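Local coordinates for DNA polymerase (Bacillus phage phi29, PDB 2PY5), which replicates the viral genome from a protein primer, combining processive strand-displacing DNA synthesis with proofreading 3'-5' exonuclease activity, at residues F65-R76 and Q560-V568; K498-E508 and D520-A531. The protein carries 2 engineered substitutions. All coordinates share one frame; numbering follows the deposited sequence. Where two conformers were deposited one is given.

Interaction 1. Residues F65-R76 and Q560-V568; sequences FAGAFIINWLER and QVPGGVVLV. Engineered in segment 65-76: A66 (natural residue Asp). With nucleotides of chain A; nucleotides of chain B.
F69 lays its ring over the backbone of G564, where an exonuclease-domain helix meets the C-terminal β-hairpin formed by 551-561 and 564-573. The CA of G564 stands 3.9 Å from the ring centroid and only 6° off its normal, a CH-pi contact that the absence of a side chain permits. Around this point the packing is close: CB of A68 meets CG2 of V565 at 3.6 Å, CD2 of F69 lies 3.3 Å from G563 O, and CZ of F69 lies 3.4 Å from the O of V565. F65, with CG anti to its own N (chi1 -177°), carries CE1 to within 4.0 Å of CG of L567. One face of its ring receives CE1 of F69 and the other C2' of DT6 of chain A, while CZ comes 3.2 Å from O4' of DT7 of chain A. A single water donates to both F69 O and G563 O. The looser, exposed side is at P562, which R76 merely skirts, NH2 4.2 Å from P562 CB; R76 NH1 bonds to N72 O and NH2 to the backbone O of G410. Apolar packing dominates, and F65 and L567 both touch DT6 and DT7, consistent with helix and hairpin together bordering the bound strand.

Interaction 2. Residues K498-E508 and D520-A531; sequences KTYIQDIYMKE and DYTDIKFSVKCA. With EDO (1,2-ethanediol), chain Y; nucleotides of chain B.
An antiparallel β-pair with a classic bulge at one end joins strands 499-508 and 523-530 in the polymerase part of the chain. Hydrogen-bonded pairs run from Y500 with K529 to M506 with D523; S527 N to Q502 O, at 2.8 Å and 175°, is nearly straight. The bulge sets T522 and D523 opposite the single residue M506, and M506 O takes both N-H groups. On the face bearing Y500, CB of K529 sits over the tyrosine ring, 3.9 Å from its centroid, and the lysine chain runs alongside it; Y500 is probably involved in binding template-primer DNA, and K529 stabilises the primer terminus at the polymerisation site. The other face gathers I501 against F526 and V528, while OD1 of D503 reaches the edge of the F526 ring at CD1, 3.4 Å away, and D503 OD2 forms a salt bridge with R491. Near the bulge Y505 turns an edge toward the face of Y521, planes at 64°. K498 NZ forms a salt bridge with D456, a catalytic magnesium ligand, and CB of A531 lies 3.5 Å from C5 of DG1 of chain B. Beyond the bulge the stretched side chain of K507 makes a salt bridge, NZ to D520 OD2 3.0 Å, from above the carboxylate plane.

The two contacts illustrate how chemistry follows place in the fold. Interaction 1 is mostly buried and joins elements far apart in sequence, a helix of the exonuclease region and the C-terminal hairpin, largely by apolar side-chain packing and one shared water. Interaction 2 pairs strands close in sequence within the polymerase region; its backbone bonds do most of the joining, and it passes from buried residues to an exposed end that carries a salt bridge. They share no secondary-structure element, and the centres of interactions 1 and 2 lie about 40 Å apart. Each nevertheless approaches DNA: F65 and L567 meet chain A nucleotides beside the exonuclease site, whereas interaction 2 extends toward the polymerisation site at its K498 and A531 end.

Interaction 1. Residues F65-R76 and Q560-V568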
loop_
_atom_site.group_PDB
_atom_site.type_symbol
_atom_site.label_atom_id
_atom_site.label_comp_id
_atom_site.label_asym_id
_atom_site.label_seq_id
_atom_site.Cartn_x
_atom_site.Cartn_y
_atom_site.Cartn_z
ATOM N N PHE F 65 -5.841 8.213 12.952
ATOM C CA PHE F 65 -7.069 8.238 13.759
ATOM C C PHE F 65 -6.767 8.695 15.192
ATOM O O PHE F 65 -7.147 9.778 15.584
ATOM C CB PHE F 65 -7.761 6.871 13.732
ATOM C CG PHE F 65 -9.061 6.854 14.473
ATOM C CD1 PHE F 65 -10.209 7.380 13.895
ATOM C CD2 PHE F 65 -9.117 6.357 15.756
ATOM C CE1 PHE F 65 -11.413 7.401 14.606
ATOM C CE2 PHE F 65 -10.335 6.375 16.471
ATOM C CZ PHE F 65 -11.447 6.891 15.886
ATOM N N ALA F 66 -6.061 7.879 15.976
ATOM C CA ALA F 66 -5.771 8.235 17.374
ATOM C C ALA F 66 -5.063 9.583 17.487
ATOM O O ALA F 66 -5.327 10.354 18.402
ATOM C CB ALA F 66 -4.919 7.140 18.048
ATOM N N GLY F 67 -4.147 9.851 16.558
ATOM C CA GLY F 67 -3.396 11.091 16.515
ATOM C C GLY F 67 -4.241 12.340 16.546
ATOM O O GLY F 67 -3.831 13.343 17.126
ATOM N N ALA F 68 -5.410 12.302 15.910
ATOM C CA ALA F 68 -6.330 13.449 15.942
ATOM C C ALA F 68 -6.735 13.794 17.369
ATOM O O ALA F 68 -6.784 14.973 17.736
ATOM C CB ALA F 68 -7.555 13.172 15.102
ATOM N N PHE F 69 -6.982 12.764 18.168
ATOM C CA PHE F 69 -7.369 12.943 19.558
ATOM C C PHE F 69 -6.224 13.514 20.386
ATOM O O PHE F 69 -6.429 14.404 21.221
ATOM C CB PHE F 69 -7.923 11.641 20.153
ATOM C CG PHE F 69 -9.222 11.222 19.540
ATOM C CD1 PHE F 69 -9.258 10.540 18.318
ATOM C CD2 PHE F 69 -10.428 11.540 20.147
ATOM C CE1 PHE F 69 -10.484 10.193 17.740
ATOM C CE2 PHE F 69 -11.610 11.165 19.573
ATOM C CZ PHE F 69 -11.636 10.485 18.384
ATOM N N ILE F 70 -5.007 13.019 20.130
ATOM C CA ILE F 70 -3.818 13.469 20.826
ATOM C C ILE F 70 -3.528 14.930 20.537
ATOM O O ILE F 70 -3.266 15.707 21.448
ATOM C CB ILE F 70 -2.615 12.569 20.434
ATOM C CG1 ILE F 70 -2.786 11.172 21.018
ATOM C CG2 ILE F 70 -1.279 13.168 20.866
ATOM C CD1 ILE F 70 -1.891 10.150 20.406
ATOM N N ILE F 71 -3.587 15.317 19.263
ATOM C CA ILE F 71 -3.310 16.708 18.881
ATOM C C ILE F 71 -4.397 17.661 19.411
ATOM O O ILE F 71 -4.080 18.760 19.884
ATOM C CB ILE F 71 -3.026 16.864 17.378
ATOM C CG1 ILE F 71 -1.743 16.105 17.023
ATOM C CG2 ILE F 71 -2.816 18.341 17.022
ATOM C CD1 ILE F 71 -1.402 16.147 15.544
ATOM N N ASN F 72 -5.664 17.247 19.324
ATOM C CA ASN F 72 -6.736 18.020 19.949
ATOM C C ASN F 72 -6.436 18.280 21.432
ATOM O O ASN F 72 -6.668 19.365 21.938
ATOM C CB ASN F 72 -8.088 17.309 19.802
ATOM C CG ASN F 72 -8.808 17.681 18.516
ATOM O OD1 ASN F 72 -8.625 17.024 17.463
ATOM N ND2 ASN F 72 -9.588 18.726 18.567
ATOM N N TRP F 73 -5.912 17.281 22.134
ATOM C CA TRP F 73 -5.584 17.462 23.553
ATOM C C TRP F 73 -4.404 18.418 23.721
ATOM O O TRP F 73 -4.462 19.347 24.518
ATOM C CB TRP F 73 -5.271 16.120 24.216
ATOM C CG TRP F 73 -5.047 16.200 25.706
ATOM C CD1 TRP F 73 -5.981 15.992 26.683
ATOM C CD2 TRP F 73 -3.821 16.521 26.390
ATOM N NE1 TRP F 73 -5.426 16.162 27.914
ATOM C CE2 TRP F 73 -4.103 16.486 27.776
ATOM C CE3 TRP F 73 -2.524 16.828 25.975
ATOM C CZ2 TRP F 73 -3.134 16.750 28.743
ATOM C CZ3 TRP F 73 -1.560 17.077 26.925
ATOM C CH2 TRP F 73 -1.875 17.057 28.304
ATOM N N LEU F 74 -3.341 18.194 22.941
ATOM C CA LEU F 74 -2.143 18.999 23.056
ATOM C C LEU F 74 -2.485 20.475 22.913
ATOM O O LEU F 74 -2.069 21.282 23.716
ATOM C CB LEU F 74 -1.085 18.570 22.022
ATOM C CG LEU F 74 -0.430 17.222 22.291
ATOM C CD1 LEU F 74 0.281 16.737 21.037
ATOM C CD2 LEU F 74 0.565 17.307 23.448
ATOM N N GLU F 75 -3.281 20.797 21.888
ATOM C CA GLU F 75 -3.655 22.180 21.576
ATOM C C GLU F 75 -4.477 22.847 22.670
ATOM O O GLU F 75 -4.483 24.072 22.758
ATOM C CB GLU F 75 -4.417 22.217 20.249
ATOM C CG GLU F 75 -3.519 21.924 19.035
ATOM C CD GLU F 75 -2.670 23.112 18.639
ATOM O OE1 GLU F 75 -3.106 24.267 18.870
ATOM O OE2 GLU F 75 -1.573 22.909 18.065
ATOM N N ARG F 76 -5.174 22.054 23.488
ATOM C CA ARG F 76 -5.978 22.595 24.587
ATOM C C ARG F 76 -5.278 22.558 25.941
ATOM O O ARG F 76 -5.820 23.031 26.943
ATOM C CB ARG F 76 -7.296 21.833 24.671
ATOM C CG ARG F 76 -8.232 22.094 23.498
ATOM C CD ARG F 76 -9.399 21.171 23.578
ATOM N NE ARG F 76 -10.445 21.493 22.602
ATOM C CZ ARG F 76 -10.397 21.123 21.322
ATOM N NH1 ARG F 76 -9.379 20.437 20.843
ATOM N NH2 ARG F 76 -11.389 21.447 20.512
ATOM N N GLN F 560 -13.100 15.464 10.745
ATOM C CA GLN F 560 -12.535 16.187 11.883
ATOM C C GLN F 560 -13.625 17.031 12.537
ATOM O O GLN F 560 -14.277 17.859 11.880
ATOM C CB GLN F 560 -11.387 17.122 11.500
ATOM C CG GLN F 560 -10.196 16.457 10.792
ATOM C CD GLN F 560 -9.289 15.597 11.687
ATOM O OE1 GLN F 560 -8.462 14.826 11.174
ATOM N NE2 GLN F 560 -9.436 15.701 12.972
ATOM N N VAL F 561 -13.796 16.807 13.831
ATOM C CA VAL F 561 -14.713 17.545 14.678
ATOM C C VAL F 561 -13.966 18.009 15.949
ATOM O O VAL F 561 -12.829 17.588 16.189
ATOM C CB VAL F 561 -15.921 16.645 15.059
ATOM C CG1 VAL F 561 -16.650 16.180 13.810
ATOM C CG2 VAL F 561 -15.436 15.425 15.879
ATOM N N PRO F 562 -14.579 18.883 16.767
ATOM C CA PRO F 562 -13.932 19.231 18.025
ATOM C C PRO F 562 -13.641 17.962 18.853
ATOM O O PRO F 562 -14.538 17.154 19.099
ATOM C CB PRO F 562 -14.952 20.165 18.702
ATOM C CG PRO F 562 -15.727 20.714 17.561
ATOM C CD PRO F 562 -15.845 19.615 16.584
ATOM N N GLY F 563 -12.385 17.781 19.213
ATOM C CA GLY F 563 -11.959 16.635 20.005
ATOM C C GLY F 563 -11.256 15.531 19.254
ATOM O O GLY F 563 -10.429 14.829 19.814
ATOM N N GLY F 564 -11.570 15.348 17.977
ATOM C CA GLY F 564 -10.943 14.306 17.216
ATOM C C GLY F 564 -11.627 14.014 15.905
ATOM O O GLY F 564 -12.121 14.918 15.240
ATOM N N VAL F 565 -11.706 12.740 15.574
ATOM C CA VAL F 565 -12.282 12.269 14.318
ATOM C C VAL F 565 -13.478 11.376 14.638
ATOM O O VAL F 565 -13.365 10.478 15.468
ATOM C CB VAL F 565 -11.272 11.463 13.453
ATOM C CG1 VAL F 565 -11.987 10.679 12.330
ATOM C CG2 VAL F 565 -10.227 12.391 12.862
ATOM N N VAL F 566 -14.597 11.625 13.960
ATOM C CA VAL F 566 -15.722 10.689 13.938
ATOM C C VAL F 566 -15.780 10.021 12.576
ATOM O O VAL F 566 -15.657 10.682 11.548
ATOM C CB VAL F 566 -17.058 11.401 14.218
ATOM C CG1 VAL F 566 -18.243 10.456 13.992
ATOM C CG2 VAL F 566 -17.054 11.937 15.619
ATOM N N LEU F 567 -15.975 8.709 12.580
ATOM C CA LEU F 567 -16.183 7.932 11.372
ATOM C C LEU F 567 -17.681 7.908 11.132
ATOM O O LEU F 567 -18.424 7.250 11.865
ATOM C CB LEU F 567 -15.631 6.524 11.548
ATOM C CG LEU F 567 -14.106 6.490 11.747
ATOM C CD1 LEU F 567 -13.615 5.090 12.064
ATOM C CD2 LEU F 567 -13.444 7.020 10.487
ATOM N N VAL F 568 -18.126 8.713 10.173
ATOM C CA VAL F 568 -19.547 8.850 9.859
ATOM C C VAL F 568 -19.884 7.881 8.748
ATOM O O VAL F 568 -19.161 7.813 7.755
ATOM C CB VAL F 568 -19.856 10.284 9.386
ATOM C CG1 VAL F 568 -21.322 10.432 8.986
ATOM C CG2 VAL F 568 -19.506 11.283 10.466
ATOM P P DT A 7 -10.594 0.471 16.270
ATOM O OP1 DT A 7 -10.063 -0.097 17.520
ATOM O OP2 DT A 7 -11.273 -0.403 15.292
ATOM O "O5'" DT A 7 -11.643 1.635 16.584
ATOM C "C5'" DT A 7 -11.296 2.742 17.402
ATOM C "C4'" DT A 7 -12.515 3.638 17.519
ATOM O "O4'" DT A 7 -12.921 4.067 16.205
ATOM C "C3'" DT A 7 -13.770 2.991 18.110
ATOM O "O3'" DT A 7 -13.788 3.022 19.543
ATOM C "C2'" DT A 7 -14.850 3.900 17.543
ATOM C "C1'" DT A 7 -14.325 4.244 16.161
ATOM N N1 DT A 7 -14.899 3.398 15.052
ATOM C C2 DT A 7 -16.096 3.796 14.512
ATOM O O2 DT A 7 -16.706 4.780 14.890
ATOM N N3 DT A 7 -16.566 3.003 13.503
ATOM C C4 DT A 7 -15.966 1.872 12.987
ATOM O O4 DT A 7 -16.486 1.228 12.069
ATOM C C5 DT A 7 -14.711 1.505 13.594
ATOM C C7 DT A 7 -13.971 0.296 13.107
ATOM C C6 DT A 7 -14.231 2.272 14.588
ATOM P P DT A 6 -7.601 -1.413 11.700
ATOM O OP1 DT A 6 -6.755 -2.133 12.643
ATOM O OP2 DT A 6 -8.816 -2.021 11.146
ATOM O "O5'" DT A 6 -8.151 -0.079 12.412
ATOM C "C5'" DT A 6 -7.325 0.653 13.303
ATOM C "C4'" DT A 6 -8.069 1.917 13.667
ATOM O "O4'" DT A 6 -8.294 2.731 12.503
ATOM C "C3'" DT A 6 -9.462 1.652 14.227
ATOM O "O3'" DT A 6 -9.412 1.340 15.618
ATOM C "C2'" DT A 6 -10.180 2.959 13.918
ATOM C "C1'" DT A 6 -9.476 3.491 12.676
ATOM N N1 DT A 6 -10.261 3.351 11.415
ATOM C C2 DT A 6 -10.307 4.424 10.560
ATOM O O2 DT A 6 -9.746 5.480 10.772
ATOM N N3 DT A 6 -11.056 4.207 9.430
ATOM C C4 DT A 6 -11.726 3.047 9.077
ATOM O O4 DT A 6 -12.359 2.965 8.028
ATOM C C5 DT A 6 -11.607 1.952 10.007
ATOM C C7 DT A 6 -12.285 0.651 9.736
ATOM C C6 DT A 6 -10.887 2.153 11.127
ATOM P P DT B 5 -5.915 18.112 1.914
ATOM O OP1 DT B 5 -6.334 18.339 0.506
ATOM O OP2 DT B 5 -4.797 18.891 2.496
ATOM O "O5'" DT B 5 -7.170 18.382 2.872
ATOM C "C5'" DT B 5 -8.442 17.836 2.566
ATOM C "C4'" DT B 5 -9.285 17.729 3.821
ATOM O "O4'" DT B 5 -8.772 16.688 4.687
ATOM C "C3'" DT B 5 -9.330 18.975 4.694
ATOM O "O3'" DT B 5 -10.625 19.085 5.263
ATOM C "C2'" DT B 5 -8.266 18.720 5.760
ATOM C "C1'" DT B 5 -8.438 17.225 5.959
ATOM N N1 DT B 5 -7.219 16.476 6.377
ATOM C C2 DT B 5 -7.292 15.598 7.439
ATOM O O2 DT B 5 -8.303 15.359 8.113
ATOM N N3 DT B 5 -6.098 14.958 7.683
ATOM C C4 DT B 5 -4.896 15.110 7.015
ATOM O O4 DT B 5 -3.907 14.456 7.335
ATOM C C5 DT B 5 -4.900 16.031 5.914
ATOM C C7 DT B 5 -3.665 16.279 5.112
ATOM C C6 DT B 5 -6.052 16.668 5.644
HETATM O O HOH W 1 -9.114 14.744 22.188
#

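Interaction 2. Residues K498-E508 and D520-A531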
loop_
_atom_site.group_PDB
_atom_site.type_symbol
_atom_site.label_atom_id
_atom_site.label_comp_id
_atom_site.label_asym_id
_atom_site.label_seq_id
_atom_site.Cartn_x
_atom_site.Cartn_y
_atom_site.Cartn_z
ATOM N N LYS F 498 -11.472 -3.404 -10.696
ATOM C CA LYS F 498 -11.474 -3.730 -9.270
ATOM C C LYS F 498 -12.854 -3.982 -8.677
ATOM O O LYS F 498 -13.007 -3.904 -7.468
ATOM C CB LYS F 498 -10.735 -2.646 -8.466
ATOM C CG LYS F 498 -9.270 -2.525 -8.870
ATOM C CD LYS F 498 -8.511 -1.585 -7.983
ATOM C CE LYS F 498 -7.062 -1.484 -8.418
ATOM N NZ LYS F 498 -6.308 -2.764 -8.258
ATOM N N THR F 499 -13.839 -4.309 -9.516
ATOM C CA THR F 499 -15.220 -4.468 -9.072
ATOM C C THR F 499 -15.860 -5.669 -9.779
ATOM O O THR F 499 -16.375 -5.541 -10.887
ATOM C CB THR F 499 -16.053 -3.201 -9.343
ATOM O OG1 THR F 499 -15.359 -2.057 -8.813
ATOM C CG2 THR F 499 -17.427 -3.288 -8.707
ATOM N N TYR F 500 -15.788 -6.832 -9.142
ATOM C CA TYR F 500 -16.300 -8.058 -9.729
ATOM C C TYR F 500 -16.651 -9.085 -8.652
ATOM O O TYR F 500 -16.248 -8.962 -7.502
ATOM C CB TYR F 500 -15.281 -8.656 -10.718
ATOM C CG TYR F 500 -14.010 -9.161 -10.090
ATOM C CD1 TYR F 500 -13.928 -10.466 -9.676
ATOM C CD2 TYR F 500 -12.900 -8.341 -9.914
ATOM C CE1 TYR F 500 -12.784 -10.970 -9.108
ATOM C CE2 TYR F 500 -11.744 -8.853 -9.327
ATOM C CZ TYR F 500 -11.715 -10.170 -8.937
ATOM O OH TYR F 500 -10.598 -10.756 -8.350
ATOM N N ILE F 501 -17.434 -10.080 -9.056
ATOM C CA ILE F 501 -17.745 -11.229 -8.220
ATOM C C ILE F 501 -17.469 -12.497 -9.013
ATOM O O ILE F 501 -17.537 -12.500 -10.251
ATOM C CB ILE F 501 -19.208 -11.234 -7.694
ATOM C CG1 ILE F 501 -20.242 -11.183 -8.833
ATOM C CG2 ILE F 501 -19.432 -10.062 -6.746
ATOM C CD1 ILE F 501 -21.690 -11.144 -8.376
ATOM N N GLN F 502 -17.143 -13.564 -8.289
ATOM C CA GLN F 502 -16.991 -14.895 -8.884
ATOM C C GLN F 502 -17.560 -15.961 -7.979
ATOM O O GLN F 502 -17.492 -15.844 -6.755
ATOM C CB GLN F 502 -15.512 -15.219 -9.098
ATOM C CG GLN F 502 -14.774 -14.253 -10.024
ATOM C CD GLN F 502 -13.284 -14.463 -10.018
ATOM O OE1 GLN F 502 -12.715 -14.950 -9.037
ATOM N NE2 GLN F 502 -12.627 -14.053 -11.104
ATOM N N ASP F 503 -18.128 -17.006 -8.596
ATOM C CA ASP F 503 -18.495 -18.265 -7.922
ATOM C C ASP F 503 -17.355 -19.237 -8.255
ATOM O O ASP F 503 -17.273 -19.757 -9.371
ATOM C CB ASP F 503 -19.806 -18.844 -8.457
ATOM C CG ASP F 503 -21.051 -18.343 -7.717
ATOM O OD1 ASP F 503 -20.932 -17.661 -6.686
ATOM O OD2 ASP F 503 -22.160 -18.696 -8.170
ATOM N N ILE F 504 -16.457 -19.440 -7.302
ATOM C CA ILE F 504 -15.202 -20.175 -7.551
ATOM C C ILE F 504 -15.342 -21.646 -7.150
ATOM O O ILE F 504 -15.821 -21.957 -6.074
ATOM C CB ILE F 504 -14.030 -19.525 -6.779
ATOM C CG1 ILE F 504 -13.796 -18.095 -7.281
ATOM C CG2 ILE F 504 -12.765 -20.371 -6.894
ATOM C CD1 ILE F 504 -12.727 -17.308 -6.484
ATOM N N TYR F 505 -14.897 -22.549 -8.029
ATOM C CA TYR F 505 -14.862 -23.971 -7.752
ATOM C C TYR F 505 -13.892 -24.289 -6.619
ATOM O O TYR F 505 -12.737 -23.875 -6.665
ATOM C CB TYR F 505 -14.424 -24.728 -8.998
ATOM C CG TYR F 505 -15.448 -24.836 -10.109
ATOM C CD1 TYR F 505 -15.199 -24.278 -11.358
ATOM C CD2 TYR F 505 -16.622 -25.560 -9.936
ATOM C CE1 TYR F 505 -16.111 -24.402 -12.398
ATOM C CE2 TYR F 505 -17.542 -25.694 -10.963
ATOM C CZ TYR F 505 -17.280 -25.112 -12.192
ATOM O OH TYR F 505 -18.192 -25.259 -13.216
ATOM N N MET F 506 -14.394 -24.986 -5.601
ATOM C CA MET F 506 -13.606 -25.385 -4.442
ATOM C C MET F 506 -13.791 -26.873 -4.186
ATOM O O MET F 506 -14.805 -27.461 -4.555
ATOM C CB MET F 506 -14.044 -24.623 -3.191
ATOM C CG MET F 506 -14.004 -23.120 -3.313
ATOM S SD MET F 506 -12.356 -22.414 -3.474
ATOM C CE MET F 506 -11.742 -22.511 -1.785
ATOM N N LYS F 507 -12.812 -27.475 -3.522
ATOM C CA LYS F 507 -12.888 -28.870 -3.152
ATOM C C LYS F 507 -12.418 -29.055 -1.713
ATOM O O LYS F 507 -11.527 -28.337 -1.249
ATOM C CB LYS F 507 -12.061 -29.734 -4.104
ATOM C CG LYS F 507 -10.602 -29.379 -4.207
ATOM C CD LYS F 507 -9.883 -30.424 -5.026
ATOM C CE LYS F 507 -8.536 -29.957 -5.458
ATOM N NZ LYS F 507 -7.787 -31.038 -6.145
ATOM N N GLU F 508 -13.028 -30.016 -1.033
ATOM C CA GLU F 508 -12.696 -30.338 0.344
ATOM C C GLU F 508 -11.498 -31.285 0.343
ATOM O O GLU F 508 -11.577 -32.364 -0.238
ATOM C CB GLU F 508 -13.895 -31.016 1.023
ATOM C CG GLU F 508 -13.836 -31.054 2.550
ATOM C CD GLU F 508 -14.563 -29.883 3.200
ATOM O OE1 GLU F 508 -14.365 -28.734 2.746
ATOM O OE2 GLU F 508 -15.329 -30.113 4.163
ATOM N N ASP F 520 -13.507 -31.550 -10.522
ATOM C CA ASP F 520 -13.049 -31.943 -9.209
ATOM C C ASP F 520 -13.368 -30.782 -8.270
ATOM O O ASP F 520 -12.510 -29.940 -7.974
ATOM C CB ASP F 520 -11.546 -32.212 -9.262
ATOM C CG ASP F 520 -10.996 -32.759 -7.965
ATOM O OD1 ASP F 520 -11.781 -33.266 -7.134
ATOM O OD2 ASP F 520 -9.759 -32.671 -7.787
ATOM N N TYR F 521 -14.637 -30.735 -7.862
ATOM C CA TYR F 521 -15.131 -29.730 -6.918
ATOM C C TYR F 521 -16.174 -30.355 -5.994
ATOM O O TYR F 521 -16.835 -31.348 -6.340
ATOM C CB TYR F 521 -15.730 -28.497 -7.658
ATOM C CG TYR F 521 -17.198 -28.640 -7.964
ATOM C CD1 TYR F 521 -18.157 -27.970 -7.216
ATOM C CD2 TYR F 521 -17.635 -29.492 -8.965
ATOM C CE1 TYR F 521 -19.520 -28.149 -7.469
ATOM C CE2 TYR F 521 -18.982 -29.673 -9.226
ATOM C CZ TYR F 521 -19.917 -29.003 -8.476
ATOM O OH TYR F 521 -21.257 -29.195 -8.739
ATOM N N THR F 522 -16.304 -29.780 -4.803
ATOM C CA THR F 522 -17.371 -30.145 -3.892
ATOM C C THR F 522 -18.346 -29.001 -3.591
ATOM O O THR F 522 -19.518 -29.259 -3.276
ATOM C CB THR F 522 -16.823 -30.729 -2.576
ATOM O OG1 THR F 522 -16.015 -29.775 -1.905
ATOM C CG2 THR F 522 -15.999 -31.966 -2.857
ATOM N N ASP F 523 -17.853 -27.767 -3.663
ATOM C CA ASP F 523 -18.633 -26.590 -3.284
ATOM C C ASP F 523 -18.179 -25.341 -4.059
ATOM O O ASP F 523 -17.208 -25.369 -4.816
ATOM C CB ASP F 523 -18.478 -26.315 -1.779
ATOM C CG ASP F 523 -18.882 -27.498 -0.911
ATOM O OD1 ASP F 523 -20.105 -27.699 -0.669
ATOM O OD2 ASP F 523 -17.969 -28.234 -0.463
ATOM N N ILE F 524 -18.877 -24.229 -3.827
ATOM C CA ILE F 524 -18.590 -22.961 -4.473
ATOM C C ILE F 524 -18.207 -21.931 -3.406
ATOM O O ILE F 524 -18.880 -21.838 -2.376
ATOM C CB ILE F 524 -19.830 -22.448 -5.259
ATOM C CG1 ILE F 524 -20.089 -23.315 -6.498
ATOM C CG2 ILE F 524 -19.670 -20.973 -5.649
ATOM C CD1 ILE F 524 -18.935 -23.344 -7.504
ATOM N N LYS F 525 -17.132 -21.195 -3.652
ATOM C CA LYS F 525 -16.770 -20.036 -2.833
ATOM C C LYS F 525 -17.262 -18.799 -3.558
ATOM O O LYS F 525 -16.831 -18.526 -4.679
ATOM C CB LYS F 525 -15.258 -19.924 -2.643
ATOM C CG LYS F 525 -14.822 -18.651 -1.906
ATOM C CD LYS F 525 -13.345 -18.669 -1.549
ATOM C CE LYS F 525 -12.461 -18.448 -2.745
ATOM N NZ LYS F 525 -11.134 -17.876 -2.325
ATOM N N PHE F 526 -18.170 -18.059 -2.921
ATOM C CA PHE F 526 -18.641 -16.793 -3.483
ATOM C C PHE F 526 -17.691 -15.684 -3.072
ATOM O O PHE F 526 -17.587 -15.372 -1.883
ATOM C CB PHE F 526 -20.073 -16.494 -3.016
ATOM C CG PHE F 526 -20.585 -15.158 -3.468
ATOM C CD1 PHE F 526 -20.727 -14.880 -4.817
ATOM C CD2 PHE F 526 -20.934 -14.178 -2.548
ATOM C CE1 PHE F 526 -21.204 -13.643 -5.245
ATOM C CE2 PHE F 526 -21.405 -12.947 -2.974
ATOM C CZ PHE F 526 -21.535 -12.684 -4.319
ATOM N N SER F 527 -17.013 -15.094 -4.056
ATOM C CA SER F 527 -15.970 -14.098 -3.836
ATOM C C SER F 527 -16.374 -12.724 -4.372
ATOM O O SER F 527 -16.787 -12.590 -5.518
ATOM C CB SER F 527 -14.666 -14.555 -4.504
ATOM O OG SER F 527 -13.627 -13.601 -4.354
ATOM N N VAL F 528 -16.201 -11.700 -3.537
ATOM C CA VAL F 528 -16.551 -10.331 -3.887
ATOM C C VAL F 528 -15.317 -9.412 -3.828
ATOM O O VAL F 528 -14.625 -9.373 -2.800
ATOM C CB VAL F 528 -17.600 -9.791 -2.911
ATOM C CG1 VAL F 528 -18.081 -8.399 -3.364
ATOM C CG2 VAL F 528 -18.784 -10.754 -2.782
ATOM N N LYS F 529 -15.067 -8.683 -4.918
ATOM C CA LYS F 529 -13.986 -7.684 -5.007
ATOM C C LYS F 529 -14.565 -6.369 -5.503
ATOM O O LYS F 529 -15.191 -6.300 -6.569
ATOM C CB LYS F 529 -12.896 -8.155 -5.967
ATOM C CG LYS F 529 -12.243 -9.433 -5.549
ATOM C CD LYS F 529 -11.397 -9.254 -4.299
ATOM C CE LYS F 529 -10.935 -10.587 -3.781
ATOM N NZ LYS F 529 -10.083 -11.277 -4.777
ATOM N N CYS F 530 -14.408 -5.320 -4.713
ATOM C CA CYS F 530 -14.887 -3.991 -5.098
ATOM C C CYS F 530 -14.073 -3.009 -4.296
ATOM O O CYS F 530 -14.139 -3.010 -3.066
ATOM C CB CYS F 530 -16.389 -3.795 -4.828
ATOM S SG CYS F 530 -17.094 -2.146 -5.367
ATOM N N ALA F 531 -13.278 -2.211 -5.006
ATOM C CA ALA F 531 -12.396 -1.227 -4.382
ATOM C C ALA F 531 -13.212 -0.273 -3.534
ATOM O O ALA F 531 -14.229 0.257 -3.985
ATOM C CB ALA F 531 -11.623 -0.463 -5.449
HETATM C C1 EDO Y . -8.756 -17.875 -5.076
HETATM O O1 EDO Y . -9.873 -18.651 -4.623
HETATM C C2 EDO Y . -9.157 -16.411 -5.231
HETATM O O2 EDO Y . -9.738 -15.889 -4.025
ATOM O "O5'" DG B 1 -15.380 2.029 -9.360
ATOM C "C5'" DG B 1 -16.009 2.722 -8.271
ATOM C "C4'" DG B 1 -15.071 3.731 -7.636
ATOM O "O4'" DG B 1 -13.870 3.062 -7.190
ATOM C "C3'" DG B 1 -14.589 4.841 -8.574
ATOM O "O3'" DG B 1 -15.277 6.104 -8.358
ATOM C "C2'" DG B 1 -13.071 4.899 -8.354
ATOM C "C1'" DG B 1 -12.857 4.036 -7.112
ATOM N N9 DG B 1 -11.574 3.340 -6.984
ATOM C C8 DG B 1 -10.759 2.849 -7.979
ATOM N N7 DG B 1 -9.681 2.267 -7.531
ATOM C C5 DG B 1 -9.787 2.376 -6.150
ATOM C C6 DG B 1 -8.916 1.933 -5.125
ATOM O O6 DG B 1 -7.837 1.332 -5.240
ATOM N N1 DG B 1 -9.404 2.248 -3.856
ATOM C C2 DG B 1 -10.583 2.909 -3.600
ATOM N N2 DG B 1 -10.885 3.121 -2.308
ATOM N N3 DG B 1 -11.408 3.330 -4.553
ATOM C C4 DG B 1 -10.950 3.031 -5.798
HETATM O O HOH W 2 -12.039 -13.532 -6.349
#